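Local coordinates for protein MCG133388, isoform CRA_f (Mus musculus, PDB 4ZPO) that probably serves as a calcium-dependent cell-adhesion protein, and may help to establish and maintain specific neuronal connections in the brain, at residues E9-T14 with S58-R63; Y250-H255 with F264-S269. All blocks are in the same frame, centred on the assembly; numbering follows the deposited sequence.

In the fold
The two contacts lie far apart in an elongated chain that comprises the first three cadherin repeats of the extracellular part. Interaction 1 belongs to the first repeat and interaction 2 to the third. Their centres are about 85 Å apart and their nearest atoms about 67 Å, on opposite sides of the chain's centre. Both segments of interaction 1 precede both segments of interaction 2 along the chain. They share no strand or sheet. Interaction 1 joins two loops and carries part of a calcium site. Interaction 2 joins the edge strands 248-252 and 264-266 of two different sheets within one repeat.

Interaction 1 (E9-T14 with S58-R63); sequences ESEPGT and SQKIDR. With CA (calcium ion), chain H.
Two loops of the first cadherin repeat run nearly antiparallel and share a calcium ion at one end. That end is the tight part. Glu9 and Asp62 run alongside each other toward the metal, with their carboxylate planes turned 54° apart. Glu9 OE2 binds the calcium ion at 2.7 Å, and Asp62 OD1 binds it at 2.4 Å. The metal brings Glu9 OE2 within 2.9 Å of Asp62 OD1, and its charge probably offsets their repulsion. A bend at chi2 (-69°) helps to place the Glu9 carboxylate there. Behind it, Glu9 N donates to Ile61 O at 3.0 Å, nearly along the C=O axis. This bond ties together the backbones that carry the two ligands.

The Lys60 side is looser and more exposed. The stretched lysine chain passes slantwise across Glu9, with Lys60 CE 3.3 Å from Glu9 O. Its NZ stays 4.1 Å from both Glu9 OE1 and Glu11 OE2, too far for a salt bridge. At the far end Pro12 CB rests 3.6 Å from Ser58 O. Pro12 belongs to a type II beta turn from Glu11 to Thr14, in which Glu11 O accepts from both Thr14 N and Thr14 OG1.

Glu8, Glu64 and Asp99 complete the calcium site. Asp62 is also the N-cap residue of helix 63-66, and its OD2 is hydrogen-bonded to Ser65 OG. Ile61 packs on Phe46 of strand 46-48 and Ile94 of strand 86-95, while Gly13 and Thr14 make backbone hydrogen bonds to Val57 of strand 54-57.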
ATOM      1  N   GLU A   9      -8.326  28.392 -16.837  1.00 62.82           N
ATOM      2  CA  GLU A   9      -6.920  28.483 -17.244  1.00 60.36           C
ATOM      3  C   GLU A   9      -6.734  29.095 -18.631  1.00 58.86           C
ATOM      4  O   GLU A   9      -5.675  28.946 -19.242  1.00 57.98           O
ATOM      5  CB  GLU A   9      -6.253  27.102 -17.204  1.00 57.06           C
ATOM      6  CG  GLU A   9      -6.446  26.339 -15.907  1.00 58.94           C
ATOM      7  CD  GLU A   9      -5.708  26.962 -14.740  1.00 58.26           C
ATOM      8  OE1 GLU A   9      -4.803  27.791 -14.977  1.00 58.00           O
ATOM      9  OE2 GLU A   9      -6.027  26.614 -13.582  1.00 53.94           O
ATOM     10  N   SER A  10      -7.757  29.781 -19.126  1.00 59.44           N
ATOM     11  CA  SER A  10      -7.657  30.450 -20.416  1.00 58.38           C
ATOM     12  C   SER A  10      -6.785  31.695 -20.299  1.00 60.45           C
ATOM     13  O   SER A  10      -6.780  32.363 -19.264  1.00 61.90           O
ATOM     14  CB  SER A  10      -9.044  30.817 -20.945  1.00 59.62           C
ATOM     15  OG  SER A  10      -9.749  31.620 -20.015  1.00 81.00           O
ATOM     16  N   GLU A  11      -6.046  31.998 -21.360  1.00 70.36           N
ATOM     17  CA  GLU A  11      -5.133  33.136 -21.364  1.00 76.27           C
ATOM     18  C   GLU A  11      -5.874  34.467 -21.274  1.00 76.72           C
ATOM     19  O   GLU A  11      -6.979  34.603 -21.801  1.00 73.97           O
ATOM     20  CB  GLU A  11      -4.260  33.108 -22.621  1.00 82.38           C
ATOM     21  CG  GLU A  11      -3.212  32.009 -22.618  1.00 94.26           C
ATOM     22  CD  GLU A  11      -2.159  32.216 -21.546  1.00103.34           C
ATOM     23  OE1 GLU A  11      -1.780  33.381 -21.302  1.00109.44           O
ATOM     24  OE2 GLU A  11      -1.716  31.215 -20.944  1.00104.49           O
ATOM     25  N   PRO A  12      -5.265  35.452 -20.592  1.00 77.99           N
ATOM     26  CA  PRO A  12      -5.817  36.807 -20.488  1.00 73.52           C
ATOM     27  C   PRO A  12      -6.082  37.424 -21.860  1.00 74.63           C
ATOM     28  O   PRO A  12      -5.192  37.446 -22.709  1.00 76.53           O
ATOM     29  CB  PRO A  12      -4.721  37.577 -19.745  1.00 74.87           C
ATOM     30  CG  PRO A  12      -4.017  36.539 -18.948  1.00 78.22           C
ATOM     31  CD  PRO A  12      -4.032  35.299 -19.800  1.00 79.66           C
ATOM     32  N   GLY A  13      -7.299  37.916 -22.065  1.00 72.71           N
ATOM     33  CA  GLY A  13      -7.697  38.458 -23.349  1.00 67.94           C
ATOM     34  C   GLY A  13      -8.738  37.578 -24.011  1.00 62.40           C
ATOM     35  O   GLY A  13      -9.296  37.929 -25.051  1.00 64.37           O
ATOM     36  N   THR A  14      -8.997  36.427 -23.399  1.00 56.08           N
ATOM     37  CA  THR A  14      -9.989  35.485 -23.904  1.00 57.90           C
ATOM     38  C   THR A  14     -11.389  36.086 -23.849  1.00 57.78           C
ATOM     39  O   THR A  14     -11.792  36.648 -22.831  1.00 58.23           O
ATOM     40  CB  THR A  14      -9.976  34.167 -23.103  1.00 58.69           C
ATOM     41  OG1 THR A  14      -8.658  33.606 -23.126  1.00 59.51           O
ATOM     42  CG2 THR A  14     -10.960  33.168 -23.696  1.00 51.58           C
ATOM     43  N   SER A  58      -9.370  39.077 -17.571  1.00 78.56           N
ATOM     44  CA  SER A  58      -8.312  39.993 -17.155  1.00 83.47           C
ATOM     45  C   SER A  58      -7.102  39.236 -16.619  1.00 82.68           C
ATOM     46  O   SER A  58      -5.965  39.504 -17.007  1.00 85.86           O
ATOM     47  CB  SER A  58      -8.829  40.965 -16.095  1.00 91.34           C
ATOM     48  OG  SER A  58      -7.773  41.739 -15.552  1.00 97.83           O
ATOM     49  N   GLN A  59      -7.358  38.293 -15.719  1.00 82.96           N
ATOM     50  CA  GLN A  59      -6.301  37.476 -15.135  1.00 80.37           C
ATOM     51  C   GLN A  59      -6.659  35.998 -15.248  1.00 71.58           C
ATOM     52  O   GLN A  59      -7.837  35.639 -15.215  1.00 69.13           O
ATOM     53  CB  GLN A  59      -6.068  37.863 -13.673  1.00 83.40           C
ATOM     54  CG  GLN A  59      -4.858  37.202 -13.035  1.00 94.31           C
ATOM     55  CD  GLN A  59      -4.761  37.474 -11.547  1.00104.33           C
ATOM     56  OE1 GLN A  59      -5.545  38.244 -10.991  1.00103.71           O
ATOM     57  NE2 GLN A  59      -3.798  36.836 -10.890  1.00112.04           N
ATOM     58  N   LYS A  60      -5.644  35.151 -15.388  1.00 66.10           N
ATOM     59  CA  LYS A  60      -5.845  33.710 -15.508  1.00 64.28           C
ATOM     60  C   LYS A  60      -6.651  33.168 -14.327  1.00 64.62           C
ATOM     61  O   LYS A  60      -6.303  33.398 -13.168  1.00 57.63           O
ATOM     62  CB  LYS A  60      -4.497  32.994 -15.611  1.00 62.20           C
ATOM     63  CG  LYS A  60      -4.564  31.612 -16.236  1.00 62.36           C
ATOM     64  CD  LYS A  60      -3.169  31.071 -16.513  1.00 73.75           C
ATOM     65  CE  LYS A  60      -3.223  29.709 -17.181  1.00 85.06           C
ATOM     66  NZ  LYS A  60      -1.864  29.156 -17.428  1.00 92.65           N
ATOM     67  N   ILE A  61      -7.732  32.458 -14.632  1.00 67.62           N
ATOM     68  CA  ILE A  61      -8.668  31.996 -13.613  1.00 59.10           C
ATOM     69  C   ILE A  61      -8.462  30.528 -13.253  1.00 65.83           C
ATOM     70  O   ILE A  61      -8.440  29.661 -14.125  1.00 68.32           O
ATOM     71  CB  ILE A  61     -10.129  32.191 -14.070  1.00 53.73           C
ATOM     72  CG1 ILE A  61     -10.422  33.676 -14.292  1.00 52.18           C
ATOM     73  CG2 ILE A  61     -11.096  31.601 -13.055  1.00 56.32           C
ATOM     74  CD1 ILE A  61     -11.807  33.948 -14.838  1.00 52.87           C
ATOM     75  N   ASP A  62      -8.314  30.259 -11.959  1.00 67.50           N
ATOM     76  CA  ASP A  62      -8.203  28.892 -11.467  1.00 66.73           C
ATOM     77  C   ASP A  62      -9.515  28.464 -10.820  1.00 71.24           C
ATOM     78  O   ASP A  62      -9.893  28.984  -9.770  1.00 84.65           O
ATOM     79  CB  ASP A  62      -7.049  28.768 -10.471  1.00 70.01           C
ATOM     80  CG  ASP A  62      -6.782  27.333 -10.063  1.00 74.36           C
ATOM     81  OD1 ASP A  62      -7.073  26.424 -10.866  1.00 76.91           O
ATOM     82  OD2 ASP A  62      -6.276  27.116  -8.942  1.00 76.84           O
ATOM     83  N   ARG A  63     -10.206  27.519 -11.450  1.00 66.92           N
ATOM     84  CA  ARG A  63     -11.519  27.091 -10.976  1.00 65.18           C
ATOM     85  C   ARG A  63     -11.439  26.405  -9.616  1.00 63.79           C
ATOM     86  O   ARG A  63     -12.369  26.489  -8.814  1.00 68.58           O
ATOM     87  CB  ARG A  63     -12.174  26.151 -11.989  1.00 63.47           C
ATOM     88  CG  ARG A  63     -13.654  25.912 -11.737  1.00 65.98           C
ATOM     89  CD  ARG A  63     -14.048  24.485 -12.082  1.00 65.02           C
ATOM     90  NE  ARG A  63     -13.330  23.519 -11.256  1.00 69.75           N
ATOM     91  CZ  ARG A  63     -13.747  23.095 -10.067  1.00 73.49           C
ATOM     92  NH1 ARG A  63     -13.025  22.217  -9.386  1.00 70.36           N
ATOM     93  NH2 ARG A  63     -14.885  23.552  -9.560  1.00 78.96           N
TER
HETATM   94 CA    CA H 406      -6.549  24.403 -12.068  1.00 67.66          CA

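Interaction 2 (Y250-H255 with F264-S269); sequences YSFGDH and FGLDPS
Leu266 is the centre of this contact, with one methyl against Phe252 and the other against Tyr250. Its CD2 sits over the middle of the Phe252 ring, 3.4 Å from the ring centroid. The approach is only 6° off the ring normal, so this is a CH-pi contact on the face. The two side chains pass in opposite senses. A chi1 of 66° sets Leu266 CG between its own backbone N and C. The other branch, Leu266 CD1, lies 3.7 Å from Tyr250 CB and also touches the Tyr250 backbone.

The Phe252 ring meets its other neighbours differently. Gly265 CA lies at the ring edge, and Phe252 CZ is 4.4 Å from Phe264 CB. An alanine in place of Phe252 would remove the ring under Leu266 CD2 and would probably loosen the packing between the two strands here.

Tyr250 turns a ring edge to the carbonyls of Pro268 and Ser269. Ser269 O lies in the ring plane, 3.6 Å from Tyr250 CE2. At the backbone of the same tyrosine, Tyr250 N donates to Pro268 O at 2.9 Å, almost straight at 174° and on a lone pair of the carbonyl. Pro268 CA makes a CA-H...O contact back to Tyr250 O. Asp267 OD1 accepts from Ser269 N, forming an Asx turn just after strand 264-266.

Tyr250 OH is hydrogen-bonded to Ala237 N of strand 231-238, and Phe252 and Phe264 both pack on Ile289 of strand 286-295. The axes of segments 250-252 and 264-266 approach to 7.8 Å at their closest. A single backbone hydrogen bond, Tyr250 to Pro268, crosses the contact, so the two strands are not paired as a ladder and their sheets meet here mainly through apolar side chains.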
ATOM      1  N   TYR A 250      18.744 -29.552  21.266  1.00 79.12           N
ATOM      2  CA  TYR A 250      18.797 -31.000  21.091  1.00 71.64           C
ATOM      3  C   TYR A 250      18.566 -31.724  22.416  1.00 66.79           C
ATOM      4  O   TYR A 250      18.974 -31.242  23.473  1.00 64.66           O
ATOM      5  CB  TYR A 250      20.140 -31.423  20.495  1.00 69.26           C
ATOM      6  CG  TYR A 250      20.422 -30.870  19.117  1.00 66.65           C
ATOM      7  CD1 TYR A 250      19.924 -31.494  17.981  1.00 64.36           C
ATOM      8  CD2 TYR A 250      21.199 -29.731  18.951  1.00 71.00           C
ATOM      9  CE1 TYR A 250      20.184 -30.994  16.718  1.00 61.82           C
ATOM     10  CE2 TYR A 250      21.464 -29.223  17.691  1.00 69.48           C
ATOM     11  CZ  TYR A 250      20.954 -29.858  16.578  1.00 64.91           C
ATOM     12  OH  TYR A 250      21.216 -29.358  15.324  1.00 68.87           O
ATOM     13  N   SER A 251      17.914 -32.882  22.347  1.00 67.97           N
ATOM     14  CA  SER A 251      17.679 -33.713  23.526  1.00 70.80           C
ATOM     15  C   SER A 251      17.244 -35.121  23.129  1.00 73.47           C
ATOM     16  O   SER A 251      16.767 -35.339  22.016  1.00 73.84           O
ATOM     17  CB  SER A 251      16.619 -33.082  24.433  1.00 67.93           C
ATOM     18  OG  SER A 251      15.332 -33.167  23.847  1.00 68.39           O
ATOM     19  N   PHE A 252      17.410 -36.072  24.045  1.00 71.93           N
ATOM     20  CA  PHE A 252      16.918 -37.430  23.833  1.00 72.35           C
ATOM     21  C   PHE A 252      15.395 -37.449  23.838  1.00 73.10           C
ATOM     22  O   PHE A 252      14.758 -36.480  24.255  1.00 81.48           O
ATOM     23  CB  PHE A 252      17.442 -38.383  24.910  1.00 81.40           C
ATOM     24  CG  PHE A 252      18.932 -38.564  24.897  1.00 85.07           C
ATOM     25  CD1 PHE A 252      19.548 -39.280  23.884  1.00 85.66           C
ATOM     26  CD2 PHE A 252      19.714 -38.040  25.913  1.00 87.54           C
ATOM     27  CE1 PHE A 252      20.921 -39.455  23.876  1.00 86.37           C
ATOM     28  CE2 PHE A 252      21.086 -38.212  25.911  1.00 88.09           C
ATOM     29  CZ  PHE A 252      21.691 -38.920  24.891  1.00 87.21           C
ATOM     30  N   GLY A 253      14.816 -38.552  23.378  1.00 74.58           N
ATOM     31  CA  GLY A 253      13.385 -38.756  23.499  1.00 83.83           C
ATOM     32  C   GLY A 253      13.017 -38.825  24.968  1.00 95.25           C
ATOM     33  O   GLY A 253      13.817 -39.273  25.789  1.00 98.42           O
ATOM     34  N   ASP A 254      11.811 -38.377  25.301  1.00 99.96           N
ATOM     35  CA  ASP A 254      11.382 -38.299  26.695  1.00112.38           C
ATOM     36  C   ASP A 254      11.359 -39.659  27.388  1.00107.22           C
ATOM     37  O   ASP A 254      11.460 -39.738  28.613  1.00109.97           O
ATOM     38  CB  ASP A 254      10.000 -37.647  26.789  1.00124.44           C
ATOM     39  CG  ASP A 254      10.056 -36.141  26.623  1.00128.28           C
ATOM     40  OD1 ASP A 254      11.034 -35.527  27.099  1.00129.17           O
ATOM     41  OD2 ASP A 254       9.125 -35.572  26.016  1.00138.26           O
ATOM     42  N   HIS A 255      11.231 -40.727  26.608  1.00101.54           N
ATOM     43  CA  HIS A 255      11.202 -42.071  27.170  1.00100.66           C
ATOM     44  C   HIS A 255      12.420 -42.885  26.750  1.00 97.06           C
ATOM     45  O   HIS A 255      12.342 -44.104  26.600  1.00 95.61           O
ATOM     46  CB  HIS A 255       9.917 -42.791  26.762  1.00102.75           C
ATOM     47  CG  HIS A 255       8.678 -42.171  27.325  1.00108.25           C
ATOM     48  ND1 HIS A 255       8.333 -42.276  28.656  1.00115.74           N
ATOM     49  CD2 HIS A 255       7.703 -41.433  26.742  1.00109.61           C
ATOM     50  CE1 HIS A 255       7.199 -41.633  28.867  1.00119.11           C
ATOM     51  NE2 HIS A 255       6.796 -41.112  27.721  1.00117.46           N
ATOM     52  N   PHE A 264      25.478 -42.761  26.408  1.00 84.79           N
ATOM     53  CA  PHE A 264      25.668 -41.630  25.510  1.00 78.00           C
ATOM     54  C   PHE A 264      25.224 -40.317  26.146  1.00 76.23           C
ATOM     55  O   PHE A 264      24.370 -40.300  27.032  1.00 79.17           O
ATOM     56  CB  PHE A 264      24.907 -41.861  24.203  1.00 78.90           C
ATOM     57  CG  PHE A 264      25.213 -43.178  23.548  1.00 83.34           C
ATOM     58  CD1 PHE A 264      26.288 -43.305  22.685  1.00 83.34           C
ATOM     59  CD2 PHE A 264      24.422 -44.288  23.793  1.00 87.77           C
ATOM     60  CE1 PHE A 264      26.571 -44.517  22.082  1.00 84.28           C
ATOM     61  CE2 PHE A 264      24.700 -45.502  23.192  1.00 89.63           C
ATOM     62  CZ  PHE A 264      25.775 -45.616  22.336  1.00 87.76           C
ATOM     63  N   GLY A 265      25.813 -39.219  25.685  1.00 72.52           N
ATOM     64  CA  GLY A 265      25.460 -37.898  26.167  1.00 76.33           C
ATOM     65  C   GLY A 265      25.595 -36.858  25.072  1.00 80.78           C
ATOM     66  O   GLY A 265      26.683 -36.647  24.536  1.00 84.81           O
ATOM     67  N   LEU A 266      24.487 -36.207  24.735  1.00 81.56           N
ATOM     68  CA  LEU A 266      24.490 -35.215  23.667  1.00 86.13           C
ATOM     69  C   LEU A 266      24.586 -33.794  24.211  1.00 79.24           C
ATOM     70  O   LEU A 266      24.056 -33.489  25.279  1.00 78.29           O
ATOM     71  CB  LEU A 266      23.238 -35.362  22.793  1.00 91.86           C
ATOM     72  CG  LEU A 266      21.862 -35.077  23.405  1.00 95.60           C
ATOM     73  CD1 LEU A 266      21.435 -33.632  23.180  1.00 95.58           C
ATOM     74  CD2 LEU A 266      20.823 -36.031  22.843  1.00 99.78           C
ATOM     75  N   ASP A 267      25.272 -32.933  23.468  1.00 77.18           N
ATOM     76  CA  ASP A 267      25.322 -31.512  23.785  1.00 78.64           C
ATOM     77  C   ASP A 267      24.101 -30.837  23.169  1.00 77.29           C
ATOM     78  O   ASP A 267      23.960 -30.801  21.949  1.00 83.77           O
ATOM     79  CB  ASP A 267      26.618 -30.884  23.261  1.00 82.84           C
ATOM     80  CG  ASP A 267      26.866 -29.485  23.808  1.00 91.44           C
ATOM     81  OD1 ASP A 267      25.895 -28.798  24.191  1.00 95.14           O
ATOM     82  OD2 ASP A 267      28.043 -29.068  23.848  1.00 93.20           O
ATOM     83  N   PRO A 268      23.209 -30.305  24.020  1.00 73.17           N
ATOM     84  CA  PRO A 268      21.960 -29.675  23.576  1.00 73.34           C
ATOM     85  C   PRO A 268      22.175 -28.523  22.595  1.00 76.74           C
ATOM     86  O   PRO A 268      21.263 -28.190  21.838  1.00 65.45           O
ATOM     87  CB  PRO A 268      21.347 -29.164  24.882  1.00 76.59           C
ATOM     88  CG  PRO A 268      21.928 -30.033  25.940  1.00 67.61           C
ATOM     89  CD  PRO A 268      23.326 -30.318  25.488  1.00 73.44           C
ATOM     90  N   SER A 269      23.364 -27.930  22.610  1.00 76.77           N
ATOM     91  CA  SER A 269      23.669 -26.809  21.727  1.00 81.45           C
ATOM     92  C   SER A 269      24.274 -27.266  20.401  1.00 88.16           C
ATOM     93  O   SER A 269      23.739 -26.970  19.332  1.00 91.67           O
ATOM     94  CB  SER A 269      24.617 -25.828  22.420  1.00 80.06           C
ATOM     95  OG  SER A 269      23.994 -25.217  23.536  1.00 79.53           O
TER